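Local atomic coordinates of Serine/threonine-protein phosphatase 2A regulatory subunit B'' subunit alpha (Homo sapiens, PDB entry 4I5J), a protein that binds calcium and serves as a regulatory subunit of protein phosphatase 2A, where it might modulate the substrate selectivity, activity and location of the catalytic enzyme. Residues E113-I118 against M171-F176; W123-D128 against A136-Y141. All blocks are in the same frame, centred on the assembly; numbering follows the deposited sequence.

Contact 1. Residues E113-I118 against M171-F176; sequences EHFYVI and MSYADF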
# COMPACT_ATOMS: atom_id res chain seq x y z
N GLU A 113 6.71 7.09 -15.33
CA GLU A 113 7.83 7.41 -14.44
C GLU A 113 7.65 6.78 -13.07
O GLU A 113 8.60 6.29 -12.46
CB GLU A 113 7.93 8.93 -14.25
CG GLU A 113 8.62 9.69 -15.38
CD GLU A 113 8.43 11.21 -15.29
OE1 GLU A 113 7.68 11.68 -14.40
OE2 GLU A 113 9.03 11.94 -16.11
N HIS A 114 6.42 6.82 -12.55
CA HIS A 114 6.17 6.27 -11.23
C HIS A 114 6.36 4.78 -11.31
O HIS A 114 6.96 4.18 -10.43
CB HIS A 114 4.74 6.57 -10.76
CG HIS A 114 4.54 7.97 -10.27
ND1 HIS A 114 3.29 8.48 -9.98
CD2 HIS A 114 5.42 8.97 -10.02
CE1 HIS A 114 3.41 9.73 -9.57
NE2 HIS A 114 4.69 10.05 -9.59
N PHE A 115 5.83 4.17 -12.37
CA PHE A 115 5.98 2.74 -12.53
C PHE A 115 7.46 2.34 -12.57
O PHE A 115 7.85 1.36 -11.95
CB PHE A 115 5.30 2.23 -13.81
CG PHE A 115 5.99 1.05 -14.42
CD1 PHE A 115 5.90 -0.20 -13.84
CD2 PHE A 115 6.75 1.19 -15.58
CE1 PHE A 115 6.56 -1.30 -14.39
CE2 PHE A 115 7.40 0.09 -16.14
CZ PHE A 115 7.32 -1.14 -15.55
N TYR A 116 8.28 3.11 -13.27
CA TYR A 116 9.66 2.68 -13.45
C TYR A 116 10.43 2.81 -12.14
O TYR A 116 11.29 1.98 -11.83
CB TYR A 116 10.34 3.44 -14.59
CG TYR A 116 11.70 2.90 -14.96
CD1 TYR A 116 11.87 1.57 -15.37
CD2 TYR A 116 12.83 3.72 -14.93
CE1 TYR A 116 13.15 1.08 -15.73
CE2 TYR A 116 14.09 3.24 -15.27
CZ TYR A 116 14.25 1.92 -15.67
OH TYR A 116 15.50 1.48 -16.01
N VAL A 117 10.12 3.84 -11.35
CA VAL A 117 10.69 3.97 -10.01
C VAL A 117 10.39 2.71 -9.21
O VAL A 117 11.31 2.10 -8.62
CB VAL A 117 10.15 5.22 -9.28
CG1 VAL A 117 10.50 5.18 -7.79
CG2 VAL A 117 10.69 6.49 -9.92
N ILE A 118 9.13 2.29 -9.22
CA ILE A 118 8.71 1.07 -8.51
C ILE A 118 9.43 -0.17 -9.05
O ILE A 118 9.91 -1.00 -8.28
CB ILE A 118 7.18 0.87 -8.60
CG1 ILE A 118 6.45 2.04 -7.98
CG2 ILE A 118 6.75 -0.41 -7.89
CD1 ILE A 118 4.95 1.95 -8.12
N MET A 171 7.29 -12.41 -1.39
CA MET A 171 6.46 -11.29 -1.82
C MET A 171 6.55 -11.14 -3.35
O MET A 171 7.64 -11.00 -3.92
CB MET A 171 6.94 -9.99 -1.14
CG MET A 171 6.23 -8.74 -1.65
SD MET A 171 6.83 -7.22 -0.87
CE MET A 171 5.91 -7.27 0.66
N SER A 172 5.39 -11.14 -4.01
CA SER A 172 5.35 -11.02 -5.46
C SER A 172 5.57 -9.58 -5.86
O SER A 172 5.56 -8.68 -5.01
CB SER A 172 3.99 -11.49 -6.00
OG SER A 172 2.96 -10.62 -5.53
N TYR A 173 5.73 -9.36 -7.16
CA TYR A 173 5.84 -8.00 -7.69
C TYR A 173 4.60 -7.15 -7.32
O TYR A 173 4.72 -5.99 -6.89
CB TYR A 173 6.04 -8.01 -9.23
CG TYR A 173 6.12 -6.60 -9.74
CD1 TYR A 173 7.29 -5.85 -9.59
CD2 TYR A 173 5.02 -5.97 -10.30
CE1 TYR A 173 7.36 -4.53 -10.04
CE2 TYR A 173 5.08 -4.66 -10.75
CZ TYR A 173 6.25 -3.95 -10.61
OH TYR A 173 6.27 -2.64 -11.02
N ALA A 174 3.42 -7.73 -7.49
CA ALA A 174 2.17 -6.99 -7.27
C ALA A 174 2.09 -6.56 -5.83
O ALA A 174 1.80 -5.40 -5.52
CB ALA A 174 0.97 -7.85 -7.66
N ASP A 175 2.35 -7.50 -4.92
CA ASP A 175 2.34 -7.17 -3.51
C ASP A 175 3.42 -6.18 -3.09
O ASP A 175 3.26 -5.44 -2.12
CB ASP A 175 2.40 -8.44 -2.69
CG ASP A 175 1.05 -9.11 -2.60
OD1 ASP A 175 0.02 -8.39 -2.46
OD2 ASP A 175 1.01 -10.34 -2.67
N PHE A 176 4.53 -6.17 -3.82
CA PHE A 176 5.58 -5.21 -3.54
C PHE A 176 5.07 -3.80 -3.83
O PHE A 176 5.38 -2.86 -3.10
CB PHE A 176 6.83 -5.49 -4.37
CG PHE A 176 7.89 -4.46 -4.18
CD1 PHE A 176 8.55 -4.35 -2.97
CD2 PHE A 176 8.17 -3.56 -5.18
CE1 PHE A 176 9.52 -3.38 -2.78
CE2 PHE A 176 9.15 -2.59 -5.01
CZ PHE A 176 9.81 -2.49 -3.80

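Contact 2. Residues W123-D128 against A136-Y141; sequences WELDTD and ADLSRY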
# COMPACT_ATOMS: atom_id res chain seq x y z
N TRP A 123 13.59 -4.43 -8.58
CA TRP A 123 14.76 -5.05 -9.17
C TRP A 123 15.91 -5.11 -8.17
O TRP A 123 16.54 -6.14 -8.00
CB TRP A 123 15.19 -4.27 -10.42
CG TRP A 123 16.45 -4.82 -10.98
CD1 TRP A 123 17.72 -4.46 -10.65
CD2 TRP A 123 16.56 -5.87 -11.94
NE1 TRP A 123 18.62 -5.22 -11.35
CE2 TRP A 123 17.93 -6.11 -12.14
CE3 TRP A 123 15.63 -6.65 -12.63
CZ2 TRP A 123 18.39 -7.07 -13.03
CZ3 TRP A 123 16.09 -7.62 -13.51
CH2 TRP A 123 17.46 -7.82 -13.70
N GLU A 124 16.19 -3.98 -7.51
CA GLU A 124 17.22 -3.91 -6.47
C GLU A 124 17.01 -4.90 -5.31
O GLU A 124 17.98 -5.42 -4.76
CB GLU A 124 17.30 -2.47 -5.93
CG GLU A 124 18.37 -2.23 -4.87
CD GLU A 124 18.55 -0.74 -4.54
OE1 GLU A 124 17.54 -0.00 -4.44
OE2 GLU A 124 19.72 -0.30 -4.38
N LEU A 125 15.76 -5.17 -4.94
CA LEU A 125 15.47 -6.03 -3.79
C LEU A 125 15.36 -7.51 -4.13
O LEU A 125 15.45 -8.38 -3.24
CB LEU A 125 14.16 -5.58 -3.15
CG LEU A 125 14.22 -4.27 -2.38
CD1 LEU A 125 12.83 -3.88 -1.99
CD2 LEU A 125 15.08 -4.45 -1.14
N ASP A 126 15.11 -7.79 -5.40
CA ASP A 126 14.98 -9.16 -5.87
C ASP A 126 16.37 -9.72 -6.09
O ASP A 126 16.80 -9.89 -7.23
CB ASP A 126 14.19 -9.18 -7.16
CG ASP A 126 13.93 -10.58 -7.67
OD1 ASP A 126 14.28 -11.54 -6.96
OD2 ASP A 126 13.37 -10.70 -8.78
N THR A 127 17.06 -9.99 -4.98
CA THR A 127 18.46 -10.40 -4.97
C THR A 127 18.71 -11.66 -5.79
O THR A 127 19.67 -11.74 -6.54
CB THR A 127 18.95 -10.63 -3.53
OG1 THR A 127 18.95 -9.38 -2.84
CG2 THR A 127 20.38 -11.19 -3.53
N ASP A 128 17.84 -12.64 -5.64
CA ASP A 128 17.99 -13.90 -6.36
C ASP A 128 17.50 -13.78 -7.80
O ASP A 128 17.52 -14.76 -8.54
CB ASP A 128 17.22 -15.01 -5.65
CG ASP A 128 17.54 -15.08 -4.17
OD1 ASP A 128 18.74 -15.04 -3.82
OD2 ASP A 128 16.60 -15.14 -3.35
N ALA A 136 14.04 -11.43 4.26
CA ALA A 136 15.38 -10.92 4.56
C ALA A 136 15.74 -9.74 3.67
O ALA A 136 16.24 -8.73 4.15
CB ALA A 136 16.43 -12.03 4.37
N ASP A 137 15.52 -9.88 2.38
CA ASP A 137 15.77 -8.77 1.47
C ASP A 137 14.91 -7.55 1.76
O ASP A 137 15.42 -6.43 1.78
CB ASP A 137 15.68 -9.22 0.02
CG ASP A 137 16.80 -10.20 -0.35
OD1 ASP A 137 17.91 -10.08 0.23
OD2 ASP A 137 16.57 -11.09 -1.19
N LEU A 138 13.62 -7.75 2.02
CA LEU A 138 12.76 -6.61 2.31
C LEU A 138 13.21 -5.91 3.59
O LEU A 138 13.10 -4.70 3.70
CB LEU A 138 11.30 -7.03 2.42
CG LEU A 138 10.30 -5.89 2.29
CD1 LEU A 138 10.41 -5.28 0.91
CD2 LEU A 138 8.85 -6.34 2.60
N SER A 139 13.76 -6.67 4.53
CA SER A 139 14.27 -6.11 5.78
C SER A 139 15.41 -5.12 5.56
O SER A 139 15.71 -4.32 6.43
CB SER A 139 14.74 -7.24 6.70
OG SER A 139 13.62 -7.93 7.23
N ARG A 140 16.03 -5.18 4.39
CA ARG A 140 17.13 -4.27 4.05
C ARG A 140 16.70 -3.10 3.18
O ARG A 140 17.53 -2.27 2.81
CB ARG A 140 18.23 -5.06 3.36
CG ARG A 140 18.87 -6.04 4.28
CD ARG A 140 19.79 -7.00 3.57
NE ARG A 140 20.20 -8.02 4.52
CZ ARG A 140 19.78 -9.29 4.50
NH1 ARG A 140 18.97 -9.72 3.54
NH2 ARG A 140 20.21 -10.13 5.43
N TYR A 141 15.42 -3.04 2.84
CA TYR A 141 14.89 -1.93 2.05
C TYR A 141 15.11 -0.65 2.81
O TYR A 141 14.89 -0.61 4.02
CB TYR A 141 13.39 -2.13 1.83
CG TYR A 141 12.68 -1.02 1.08
CD1 TYR A 141 12.77 -0.93 -0.30
CD2 TYR A 141 11.89 -0.09 1.74
CE1 TYR A 141 12.11 0.06 -1.00
CE2 TYR A 141 11.24 0.91 1.05
CZ TYR A 141 11.35 0.97 -0.32
OH TYR A 141 10.70 1.95 -1.04

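Contact 1. Residues E113-I118 against M171-F176
Phe115 and Ile118 of helix 112-125 meet Tyr173 and Phe176 at the start of helix 173-184, inside the EF-hand pair of this calcium-binding part of the subunit. It is a worked example of two helices held apart and bridged by large side chains, since even the nearest alpha carbons, those of Ile118 and Phe176, stay 8.6 Å apart. The tight part is built round the Tyr173 hydroxyl. Tyr173 carries CG anti to its own backbone nitrogen (chi1 179°), which sends the ring across the interhelical gap and brings OH to the edge of the Phe115 ring, 3.6 Å from CE1. The same OH lies 3.9 Å from CG2 of Ile118, so a polar atom is packed among hydrocarbon. Its polar need is met by a hydrogen bond with OG1 of Thr63, on helix 54-72, while Phe122 makes an edge-to-face stack with the Tyr173 ring. Phe176 presents an edge instead of a face: CE2 sits 3.7 Å from the carbonyl O of Ile118, which lies in the plane of the ring, and 4.3 Å from CG2 of the same isoleucine. The loose side of segment 113-118 is that of Tyr116, which starts out away from the partner helix, and of Val117; both are exposed to solvent. At the start of helix 173-184, Ser172 is the N-cap, its OG accepting from the backbone N of Asp175 at 3.2 Å and 170°.

Contact 2. Residues W123-D128 against A136-Y141
Leu125 reaches Tyr141 and Leu138 through one methyl and the backbone of Asp137 through the other. With CG anti to the carbonyl carbon (chi1 -72°) and the chain extended beyond it (chi2 172°), CD1 comes within 3.4 Å of Tyr141 CD1 and 4.0 Å of Leu138 CD1, whereas CD2 lies 3.5 Å from the carbonyl O of Asp137. Tyr141 has CG anti to the backbone nitrogen (chi1 177°), which places its ring atom CD1 beside that Leu125 methyl; the ring also makes an edge-to-face stack with Phe179. The segments here are the end of the incoming helix of an EF-hand-like helix-loop-helix and its short outgoing helix 135-138, with the type I turn from Leu138 to Tyr141 that follows. Asp126 opens the loop as the centre of an inverse gamma turn, its two carboxylate oxygens taking the backbone N-H groups of Asp130 and Leu131. On the outgoing side Asp137 directs its side chain back across the gap: CB lies 3.4 Å from the carbonyl O of Leu125, and the Asp137 and Thr127 side chains cross at about a right angle, with Asp137 OD1 3.3 Å from Thr127 OG1. A salt bridge within the outgoing segment, Arg140 NH1 to Asp137 OD1 at 3.5 Å, probably tempers the charge of Asp137, whose OD2 is 4.6 Å from Asp128 OD2. Replacing Asp137 by an alanine removes the carboxylate and would probably leave Arg140 without its charge partner and Thr127 OG1 without the oxygens beside it. The backbone N of Asp137 is held in turn by OG of Ser134.

In the fold
Helix 112-125 serves both contacts, and their centres lie 13 Å apart on the same side of the chain's centre. Along the chain, contact 2 is nested inside the loop that contact 1 closes. They also touch directly: Phe176 CE1 packs 3.4 Å from Leu125 CD1, and Met171 CE lies 3.6 Å from Leu138 CD2, so one apolar layer runs through both. Backbone hydrogen bonding between Ile133 and Met171 adds the short antiparallel pairing familiar from paired EF-hands. The calcium ion seen in this structure is bound elsewhere, by Asp200, Asp202, Asp204, Val206 and Glu211, and both contacts stand away from that site.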